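Local coordinates for lipase (Rhizopus chinensis, PDB 6A0W), which probably hydrolyses the ester bonds of triacylglycerols as a fungal class 3 lipase of the alpha/beta-hydrolase fold, at residues Arg57-Val60 against Asp66-Gln69; Ile103-Arg108 against Pro152-Gln157. All blocks are in the same frame, centred on the assembly; numbering follows the deposited sequence.

Contact 1: Arg57-Val60 against Asp66-Gln69; sequences RSVV and DCKQ
Ser58 reaches with its hydroxyl over the beta carbon of Cys67, OG lying 4.0 Å from CB, while the carboxylate of Asp66 stands slightly farther off, with OD1 4.2 Å from Ser58 OG. No direct hydrogen bond joins the two segments. One water does the polar work instead, accepting from Ser58 OG at 3.0 Å and from the backbone N of Asp66 at 2.9 Å; it thus ties a side-chain hydroxyl to the main chain at the approach to helix 68-73. The beta carbon of Ser58 points toward segment 66-69, and with chi1 at 58° OG sits between the backbone N and the carbonyl carbon, where it reaches the water. Deeper in, the apolar half of the contact is a single touch, the CG2 methyl of Val59 resting 4.2 Å from SG of Cys67. That sulfur is bonded to Cys70, and Thr53 of helix 38-53 also touches the Cys67 side chain. Val59 leans on Phe93 as well, which joins the turn to strand 90-97. Cys67 occupies the N-cap position of helix 68-73. A short turn, bridged by water and by the Ser58-Lys64 backbone hydrogen bond, leads into a helix whose start is cross-linked by the Cys-X-X-Cys disulfide.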
loop_
_atom_site.group_PDB
_atom_site.type_symbol
_atom_site.label_atom_id
_atom_site.label_comp_id
_atom_site.label_asym_id
_atom_site.label_seq_id
_atom_site.Cartn_x
_atom_site.Cartn_y
_atom_site.Cartn_z
ATOM N N ARG A 57 14.222 11.819 1.495
ATOM C CA ARG A 57 14.490 12.590 2.698
ATOM C C ARG A 57 14.157 14.056 2.472
ATOM O O ARG A 57 13.860 14.770 3.423
ATOM C CB ARG A 57 15.948 12.485 3.152
ATOM C CG ARG A 57 16.557 11.095 3.280
ATOM C CD ARG A 57 16.070 10.289 4.464
ATOM N NE ARG A 57 16.214 10.919 5.775
ATOM C CZ ARG A 57 15.577 10.481 6.862
ATOM N NH1 ARG A 57 14.807 9.391 6.798
ATOM N NH2 ARG A 57 15.663 11.144 8.014
ATOM N N SER A 58 14.305 14.534 1.242
ATOM C CA SER A 58 13.874 15.894 0.922
ATOM C C SER A 58 12.378 16.108 1.195
ATOM O O SER A 58 11.962 17.235 1.436
ATOM C CB SER A 58 14.164 16.244 -0.534
ATOM O OG SER A 58 13.530 15.319 -1.411
ATOM N N VAL A 59 11.569 15.052 1.083
ATOM C CA VAL A 59 10.129 15.165 1.345
ATOM C C VAL A 59 9.863 15.003 2.834
ATOM O O VAL A 59 9.257 15.871 3.457
ATOM C CB VAL A 59 9.325 14.106 0.573
ATOM C CG1 VAL A 59 7.854 14.203 0.939
ATOM C CG2 VAL A 59 9.489 14.310 -0.935
ATOM N N VAL A 60 10.324 13.893 3.409
ATOM C CA VAL A 60 10.250 13.701 4.835
ATOM C C VAL A 60 11.616 13.280 5.284
ATOM O O VAL A 60 12.073 12.228 4.847
ATOM C CB VAL A 60 9.262 12.599 5.250
ATOM C CG1 VAL A 60 9.029 12.633 6.752
ATOM C CG2 VAL A 60 7.948 12.770 4.542
ATOM N N ASP A 66 10.073 18.700 -4.344
ATOM C CA ASP A 66 10.868 18.991 -5.551
ATOM C C ASP A 66 11.623 17.765 -6.042
ATOM O O ASP A 66 12.444 17.857 -6.928
ATOM C CB ASP A 66 11.830 20.176 -5.331
ATOM C CG ASP A 66 12.755 19.979 -4.136
ATOM O OD1 ASP A 66 13.019 18.828 -3.740
ATOM O OD2 ASP A 66 13.174 20.984 -3.533
ATOM N N CYS A 67 11.268 16.596 -5.532
ATOM C CA CYS A 67 11.989 15.396 -5.855
ATOM C C CYS A 67 11.600 15.033 -7.268
ATOM O O CYS A 67 10.656 15.592 -7.819
ATOM C CB CYS A 67 11.684 14.292 -4.823
ATOM S SG CYS A 67 10.139 13.359 -5.020
ATOM N N LYS A 68 12.316 14.090 -7.859
ATOM C CA LYS A 68 12.038 13.692 -9.223
ATOM C C LYS A 68 10.634 13.140 -9.415
ATOM O O LYS A 68 9.887 13.633 -10.267
ATOM C CB LYS A 68 13.078 12.666 -9.681
ATOM C CG LYS A 68 12.970 12.273 -11.159
ATOM C CD LYS A 68 13.856 11.083 -11.530
ATOM C CE LYS A 68 15.336 11.343 -11.275
ATOM N NZ LYS A 68 16.175 10.843 -12.401
ATOM N N GLN A 69 10.250 12.108 -8.660
ATOM C CA GLN A 69 8.902 11.545 -8.859
ATOM C C GLN A 69 7.802 12.517 -8.376
ATOM O O GLN A 69 6.696 12.537 -8.922
ATOM C CB GLN A 69 8.735 10.156 -8.216
ATOM C CG GLN A 69 9.909 9.213 -8.426
ATOM C CD GLN A 69 10.028 8.710 -9.863
ATOM O OE1 GLN A 69 9.279 9.116 -10.752
ATOM N NE2 GLN A 69 10.855 7.691 -10.047
HETATM O O HOH W 1 11.146 16.877 -2.413
#

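Contact 2: Ile103-Arg108 against Pro152-Gln157; sequences IYVTFR and PVVQDQ
Strand 103-108 and the helical segment 152-157 come nearest at one end, where the CA atoms of Ile103 and Gln157 are 7.4 Å apart, and the strand draws away from the helix toward Arg108. Alternation along the strand selects the residues that meet the helix: Ile103 and Val105 point toward it, whereas Tyr104 points away, packing against Tyr47 and Val50 of helix 38-53. The closer touch is methyl to methyl, Val105 CG2 lying 3.5 Å from Val154 CG2, tighter than ordinary van der Waals contact, with the two side chains crossing at about a right angle. This is the helix-on-sheet packing of the alpha/beta-hydrolase fold: helix 137-160 lies against one side of the central sheet, and strand 102-108 runs parallel to its neighbour 165-171, the helix forming part of the connection between them. One turn farther along the helix, Ile103 presses its terminal CD1 onto Gln157, 3.9 Å from both CB and the carbonyl carbon C of that residue. The glutamine thus offers the isoleucine its beta carbon and backbone rather than its amide. A bend at chi2 (-72°) turns the amide off the line of the chain, and its OE1 accepts a hydrogen bond from Arg96 NH1 of strand 90-97.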
loop_
_atom_site.group_PDB
_atom_site.type_symbol
_atom_site.label_atom_id
_atom_site.label_comp_id
_atom_site.label_asym_id
_atom_site.label_seq_id
_atom_site.Cartn_x
_atom_site.Cartn_y
_atom_site.Cartn_z
ATOM N N ILE A 103 -6.534 15.271 -2.263
ATOM C CA ILE A 103 -5.760 15.390 -1.007
ATOM C C ILE A 103 -5.064 14.040 -0.846
ATOM O O ILE A 103 -5.756 13.035 -0.759
ATOM C CB ILE A 103 -6.656 15.702 0.198
ATOM C CG1 ILE A 103 -7.382 17.036 0.036
ATOM C CG2 ILE A 103 -5.841 15.650 1.468
ATOM C CD1 ILE A 103 -8.641 17.145 0.831
ATOM N N TYR A 104 -3.761 14.022 -0.837
ATOM C CA TYR A 104 -3.023 12.748 -0.729
ATOM C C TYR A 104 -2.571 12.519 0.709
ATOM O O TYR A 104 -2.089 13.429 1.332
ATOM C CB TYR A 104 -1.764 12.785 -1.591
ATOM C CG TYR A 104 -1.959 12.886 -3.079
ATOM C CD1 TYR A 104 -2.036 14.107 -3.710
ATOM C CD2 TYR A 104 -2.028 11.752 -3.860
ATOM C CE1 TYR A 104 -2.187 14.199 -5.077
ATOM C CE2 TYR A 104 -2.189 11.822 -5.227
ATOM C CZ TYR A 104 -2.259 13.053 -5.838
ATOM O OH TYR A 104 -2.421 13.121 -7.183
ATOM N N VAL A 105 -2.770 11.326 1.184
ATOM C CA VAL A 105 -2.267 10.880 2.501
ATOM C C VAL A 105 -1.286 9.770 2.148
ATOM O O VAL A 105 -1.735 8.780 1.639
ATOM C CB VAL A 105 -3.390 10.386 3.425
ATOM C CG1 VAL A 105 -2.831 9.981 4.766
ATOM C CG2 VAL A 105 -4.468 11.435 3.598
ATOM N N THR A 106 -0.015 9.954 2.383
ATOM C CA THR A 106 0.996 8.955 1.964
ATOM C C THR A 106 1.806 8.454 3.161
ATOM O O THR A 106 2.193 9.274 3.967
ATOM C CB THR A 106 1.923 9.568 0.905
ATOM O OG1 THR A 106 1.152 10.113 -0.157
ATOM C CG2 THR A 106 2.921 8.582 0.358
ATOM N N PHE A 107 2.091 7.167 3.218
ATOM C CA PHE A 107 2.884 6.600 4.331
ATOM C C PHE A 107 4.000 5.680 3.833
ATOM O O PHE A 107 3.968 5.171 2.728
ATOM C CB PHE A 107 2.023 5.719 5.233
ATOM C CG PHE A 107 0.816 6.375 5.843
ATOM C CD1 PHE A 107 -0.397 6.385 5.182
ATOM C CD2 PHE A 107 0.889 6.967 7.085
ATOM C CE1 PHE A 107 -1.511 6.974 5.749
ATOM C CE2 PHE A 107 -0.224 7.559 7.648
ATOM C CZ PHE A 107 -1.420 7.555 6.981
ATOM N N ARG A 108 5.245 5.656 4.712
ATOM C CA ARG A 108 6.072 4.442 4.577
ATOM C C ARG A 108 6.344 3.881 5.969
ATOM O O ARG A 108 6.345 4.645 6.919
ATOM C CB ARG A 108 7.383 4.743 3.848
ATOM C CG ARG A 108 8.310 5.683 4.602
ATOM C CD ARG A 108 9.591 6.021 3.857
ATOM N NE ARG A 108 10.457 6.906 4.631
ATOM C CZ ARG A 108 11.364 6.486 5.502
ATOM N NH1 ARG A 108 11.532 5.187 5.713
ATOM N NH2 ARG A 108 12.109 7.362 6.163
ATOM N N PRO A 152 -6.156 15.175 11.837
ATOM C CA PRO A 152 -6.737 16.547 11.901
ATOM C C PRO A 152 -6.470 17.320 10.642
ATOM O O PRO A 152 -7.276 18.142 10.237
ATOM C CB PRO A 152 -6.000 17.227 13.064
ATOM C CG PRO A 152 -5.157 16.149 13.701
ATOM C CD PRO A 152 -5.417 14.830 13.067
ATOM N N VAL A 153 -5.301 17.086 10.055
ATOM C CA VAL A 153 -4.903 17.782 8.845
ATOM C C VAL A 153 -5.760 17.361 7.651
ATOM O O VAL A 153 -6.162 18.218 6.872
ATOM C CB VAL A 153 -3.420 17.514 8.523
ATOM C CG1 VAL A 153 -2.997 18.316 7.303
ATOM C CG2 VAL A 153 -2.562 17.894 9.730
ATOM N N VAL A 154 -6.141 16.085 7.553
ATOM C CA VAL A 154 -7.031 15.691 6.416
ATOM C C VAL A 154 -8.434 16.351 6.568
ATOM O O VAL A 154 -9.007 16.934 5.610
ATOM C CB VAL A 154 -7.194 14.159 6.351
ATOM C CG1 VAL A 154 -8.256 13.781 5.337
ATOM C CG2 VAL A 154 -5.873 13.512 5.991
ATOM N N GLN A 155 -8.919 16.360 7.816
ATOM C CA GLN A 155 -10.175 17.070 8.170
ATOM C C GLN A 155 -10.141 18.524 7.784
ATOM O O GLN A 155 -11.057 19.043 7.134
ATOM C CB GLN A 155 -10.490 16.942 9.653
ATOM C CG GLN A 155 -10.808 15.532 10.093
ATOM C CD GLN A 155 -11.804 15.491 11.242
ATOM O OE1 GLN A 155 -11.419 15.521 12.420
ATOM N NE2 GLN A 155 -13.084 15.314 10.899
ATOM N N ASP A 156 -8.995 19.142 8.027
ATOM C CA ASP A 156 -8.839 20.568 7.767
ATOM C C ASP A 156 -8.801 20.922 6.278
ATOM O O ASP A 156 -9.353 21.930 5.822
ATOM C CB ASP A 156 -7.570 21.054 8.502
ATOM C CG ASP A 156 -7.608 22.529 8.767
ATOM O OD1 ASP A 156 -8.432 22.967 9.620
ATOM O OD2 ASP A 156 -6.900 23.247 8.041
ATOM N N GLN A 157 -8.066 20.117 5.514
ATOM C CA GLN A 157 -7.999 20.293 4.069
ATOM C C GLN A 157 -9.345 20.009 3.373
ATOM O O GLN A 157 -9.729 20.688 2.424
ATOM C CB GLN A 157 -6.909 19.366 3.509
ATOM C CG GLN A 157 -5.512 19.845 3.879
ATOM C CD GLN A 157 -5.126 21.081 3.111
ATOM O OE1 GLN A 157 -5.145 21.085 1.869
ATOM N NE2 GLN A 157 -4.694 22.124 3.837
#

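The two contacts follow one another along the chain, contact 1 closing before contact 2 opens, and their centres lie about 17 Å apart. Strand 90-97 links them: Phe93 touches Val59 of contact 1 and Thr106 of contact 2, and Asn91 touches Val60 and Arg108. Strand 102-108 is packed on both faces, by helix 38-53 on one and helix 137-160 on the other; contact 1 is tied to the helix 38-53 side through Cys67 on Thr53. The segments also approach directly, Arg57 NH1 standing 3.4 Å from Arg108 NH2, a close pair of like charges. Contact 1 thus belongs to a partly buried connection beside the sheet, contact 2 to the buried hydrolase core.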